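Local coordinates for conserved hypothetical protein (Enterococcus faecalis, PDB 1T62) that is of unknown function but carries an ASCH domain of the PUA-like superfamily, consistent with a role in binding RNA or another nucleic acid, at residues G69-I74 against L82-T87. Sequence-based numbering, arbitrary orientation.
Sequences GQYDII and LAIIRT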
ATOM      1  N   GLY B  69     -14.466 -11.692  17.399  1.00 17.47           N
ATOM      2  CA  GLY B  69     -15.620 -11.256  16.636  1.00 16.62           C
ATOM      3  C   GLY B  69     -15.507  -9.965  15.852  1.00 16.00           C
ATOM      4  O   GLY B  69     -16.356  -9.694  15.008  1.00 14.79           O
ATOM      5  N   GLN B  70     -14.473  -9.173  16.121  1.00 10.33           N
ATOM      6  CA  GLN B  70     -14.281  -7.897  15.439  1.00  9.82           C
ATOM      7  C   GLN B  70     -13.918  -8.072  13.971  1.00 10.99           C
ATOM      8  O   GLN B  70     -13.575  -9.169  13.535  1.00 11.37           O
ATOM      9  CB  GLN B  70     -13.172  -7.103  16.110  1.00 13.82           C
ATOM     10  CG  GLN B  70     -11.812  -7.722  15.902  1.00 11.09           C
ATOM     11  CD  GLN B  70     -10.680  -6.759  16.167  1.00  8.46           C
ATOM     12  OE1 GLN B  70     -10.513  -6.259  17.280  1.00  6.21           O
ATOM     13  NE2 GLN B  70      -9.889  -6.492  15.139  1.00  7.92           N
ATOM     14  N   TYR B  71     -13.990  -6.975  13.216  1.00 15.24           N
ATOM     15  CA  TYR B  71     -13.652  -6.981  11.796  1.00 14.46           C
ATOM     16  C   TYR B  71     -12.455  -6.091  11.471  1.00 16.86           C
ATOM     17  O   TYR B  71     -12.142  -5.138  12.185  1.00 15.18           O
ATOM     18  CB  TYR B  71     -14.822  -6.506  10.938  1.00  9.62           C
ATOM     19  CG  TYR B  71     -16.054  -7.367  10.997  1.00  5.69           C
ATOM     20  CD1 TYR B  71     -17.031  -7.149  11.964  1.00  4.61           C
ATOM     21  CD2 TYR B  71     -16.257  -8.379  10.067  1.00  5.02           C
ATOM     22  CE1 TYR B  71     -18.186  -7.915  12.000  1.00  5.13           C
ATOM     23  CE2 TYR B  71     -17.403  -9.159  10.090  1.00  4.52           C
ATOM     24  CZ  TYR B  71     -18.366  -8.926  11.060  1.00  6.24           C
ATOM     25  OH  TYR B  71     -19.495  -9.719  11.112  1.00  5.69           O
ATOM     26  N   ASP B  72     -11.796  -6.420  10.373  1.00 18.03           N
ATOM     27  CA  ASP B  72     -10.658  -5.657   9.914  1.00 19.73           C
ATOM     28  C   ASP B  72     -10.680  -5.583   8.402  1.00 21.47           C
ATOM     29  O   ASP B  72     -10.791  -6.605   7.725  1.00 20.61           O
ATOM     30  CB  ASP B  72      -9.356  -6.303  10.355  1.00 19.92           C
ATOM     31  CG  ASP B  72      -9.179  -6.282  11.847  1.00 22.56           C
ATOM     32  OD1 ASP B  72      -9.869  -7.070  12.531  1.00 25.96           O
ATOM     33  OD2 ASP B  72      -8.352  -5.478  12.331  1.00 23.67           O
ATOM     34  N   ILE B  73     -10.597  -4.367   7.874  1.00 16.71           N
ATOM     35  CA  ILE B  73     -10.564  -4.185   6.438  1.00 14.28           C
ATOM     36  C   ILE B  73      -9.093  -4.379   6.074  1.00 15.39           C
ATOM     37  O   ILE B  73      -8.218  -3.776   6.686  1.00 15.20           O
ATOM     38  CB  ILE B  73     -11.072  -2.775   6.072  1.00  8.74           C
ATOM     39  CG1 ILE B  73     -12.534  -2.645   6.515  1.00  8.55           C
ATOM     40  CG2 ILE B  73     -10.962  -2.538   4.581  1.00  7.54           C
ATOM     41  CD1 ILE B  73     -13.120  -1.248   6.386  1.00  5.63           C
ATOM     42  N   ILE B  74      -8.817  -5.243   5.103  1.00 22.71           N
ATOM     43  CA  ILE B  74      -7.439  -5.528   4.700  1.00 18.40           C
ATOM     44  C   ILE B  74      -7.009  -4.907   3.372  1.00 21.88           C
ATOM     45  O   ILE B  74      -7.698  -5.048   2.363  1.00 21.51           O
ATOM     46  CB  ILE B  74      -7.219  -7.032   4.602  1.00 12.97           C
ATOM     47  CG1 ILE B  74      -7.441  -7.671   5.967  1.00  9.70           C
ATOM     48  CG2 ILE B  74      -5.848  -7.315   4.057  1.00 11.52           C
ATOM     49  CD1 ILE B  74      -6.536  -7.128   7.040  1.00  7.53           C
ATOM     50  N   LEU B  82      -8.534  -4.831  -0.122  1.00 23.70           N
ATOM     51  CA  LEU B  82      -8.412  -6.211  -0.572  1.00 24.22           C
ATOM     52  C   LEU B  82      -9.599  -7.081  -0.172  1.00 24.86           C
ATOM     53  O   LEU B  82     -10.316  -7.602  -1.021  1.00 25.11           O
ATOM     54  CB  LEU B  82      -7.142  -6.810   0.018  1.00 18.94           C
ATOM     55  CG  LEU B  82      -6.198  -7.610  -0.866  1.00 19.27           C
ATOM     56  CD1 LEU B  82      -5.192  -8.299   0.036  1.00 20.48           C
ATOM     57  CD2 LEU B  82      -6.969  -8.624  -1.680  1.00 19.82           C
ATOM     58  N   ALA B  83      -9.787  -7.264   1.127  1.00 22.68           N
ATOM     59  CA  ALA B  83     -10.896  -8.067   1.619  1.00 23.47           C
ATOM     60  C   ALA B  83     -11.148  -7.701   3.061  1.00 23.21           C
ATOM     61  O   ALA B  83     -10.333  -7.026   3.680  1.00 23.68           O
ATOM     62  CB  ALA B  83     -10.565  -9.541   1.518  1.00 23.21           C
ATOM     63  N   ILE B  84     -12.287  -8.114   3.594  1.00 18.16           N
ATOM     64  CA  ILE B  84     -12.568  -7.841   4.989  1.00 18.61           C
ATOM     65  C   ILE B  84     -12.642  -9.200   5.709  1.00 19.28           C
ATOM     66  O   ILE B  84     -13.109 -10.197   5.152  1.00 17.30           O
ATOM     67  CB  ILE B  84     -13.854  -6.970   5.169  1.00 16.50           C
ATOM     68  CG1 ILE B  84     -14.809  -7.638   6.136  1.00 15.06           C
ATOM     69  CG2 ILE B  84     -14.496  -6.663   3.853  1.00 15.68           C
ATOM     70  CD1 ILE B  84     -14.563  -7.197   7.545  1.00 14.61           C
ATOM     71  N   ILE B  85     -12.136  -9.240   6.940  1.00 10.23           N
ATOM     72  CA  ILE B  85     -12.092 -10.477   7.698  1.00 14.01           C
ATOM     73  C   ILE B  85     -12.712 -10.390   9.085  1.00 13.32           C
ATOM     74  O   ILE B  85     -12.849  -9.309   9.657  1.00 13.65           O
ATOM     75  CB  ILE B  85     -10.644 -10.919   7.849  1.00  1.28           C
ATOM     76  CG1 ILE B  85      -9.871  -9.891   8.673  1.00  5.57           C
ATOM     77  CG2 ILE B  85      -9.997 -11.004   6.487  1.00  3.34           C
ATOM     78  CD1 ILE B  85      -8.487 -10.325   9.029  1.00 12.24           C
ATOM     79  N   ARG B  86     -13.080 -11.543   9.628  1.00 26.84           N
ATOM     80  CA  ARG B  86     -13.659 -11.583  10.960  1.00 25.15           C
ATOM     81  C   ARG B  86     -12.811 -12.454  11.878  1.00 24.50           C
ATOM     82  O   ARG B  86     -12.461 -13.585  11.530  1.00 23.63           O
ATOM     83  CB  ARG B  86     -15.079 -12.128  10.926  1.00 26.24           C
ATOM     84  CG  ARG B  86     -15.874 -11.604  12.076  1.00 26.15           C
ATOM     85  CD  ARG B  86     -16.427 -12.684  12.952  1.00 26.94           C
ATOM     86  NE  ARG B  86     -17.719 -13.145  12.468  1.00 27.27           N
ATOM     87  CZ  ARG B  86     -17.856 -14.083  11.549  1.00 27.89           C
ATOM     88  NH1 ARG B  86     -16.771 -14.641  11.036  1.00 27.92           N
ATOM     89  NH2 ARG B  86     -19.061 -14.463  11.157  1.00 30.01           N
ATOM     90  N   THR B  87     -12.482 -11.926  13.049  1.00 11.98           N
ATOM     91  CA  THR B  87     -11.669 -12.660  14.010  1.00  9.62           C
ATOM     92  C   THR B  87     -12.543 -13.592  14.842  1.00  9.49           C
ATOM     93  O   THR B  87     -13.482 -13.150  15.495  1.00  6.24           O
ATOM     94  CB  THR B  87     -10.923 -11.685  14.952  1.00 19.33           C
ATOM     95  OG1 THR B  87     -10.180 -10.734  14.171  1.00 20.67           O
ATOM     96  CG2 THR B  87      -9.966 -12.440  15.840  1.00 18.97           C
TER
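Tyr71 and Arg86 face each other as a non-hydrogen-bonded pair in an antiparallel beta hairpin of the ASCH domain, their side chains running side by side in the same direction. Arg86 CG lies over one face of the phenol, 3.9 Å from the Tyr71 ring centroid and offset toward the rim at CE2, a CH-pi contact. A chi1 of -154° sets CG anti to the backbone N and over the ring; the arginine chain bends at chi2 and chi3 beyond it, and its guanidinium goes on to a salt bridge with Glu147 on strand 140-151. Ile84 CD1 packs on the same tyrosine at CB and CD2.

On the face bearing Asp72, Ile74, Ala83 and Ile85, Ile85 CD1 comes 4.2 Å from Ile74 CG1, while Ile85 CG1 sits beside Asp72 CB. The carboxylate of Asp72 is held at both oxygens. Gln70 NE2 donates to the syn lone pair of OD1 at 2.7 Å, with that oxygen almost in the amide plane, and Trp26 NE1 hydrogen-bonds to OD2; together they should fix the rotation of this buried group.

Backbone bonds join the hydrogen-bonded pairs Asp72 with Ile85 and Ile74 with Ala83, and Thr87 N reaches Gln70 O at 3.0 Å. Gly69, in the loop before strand 71-75, adds a bond from its N to Thr87 O. Strands 24-27 and 140-151 flank the hairpin in the mixed sheet, and helix 2-16 covers Ile73 and Ile84. Toward the turn the regular pairing gives way to a classic beta bulge that sets two residues, Leu82 and Ala83, against Ile74 alone: Ile74 O accepts from Leu82 N at 2.6 Å and from Ala83 N at 3.3 Å.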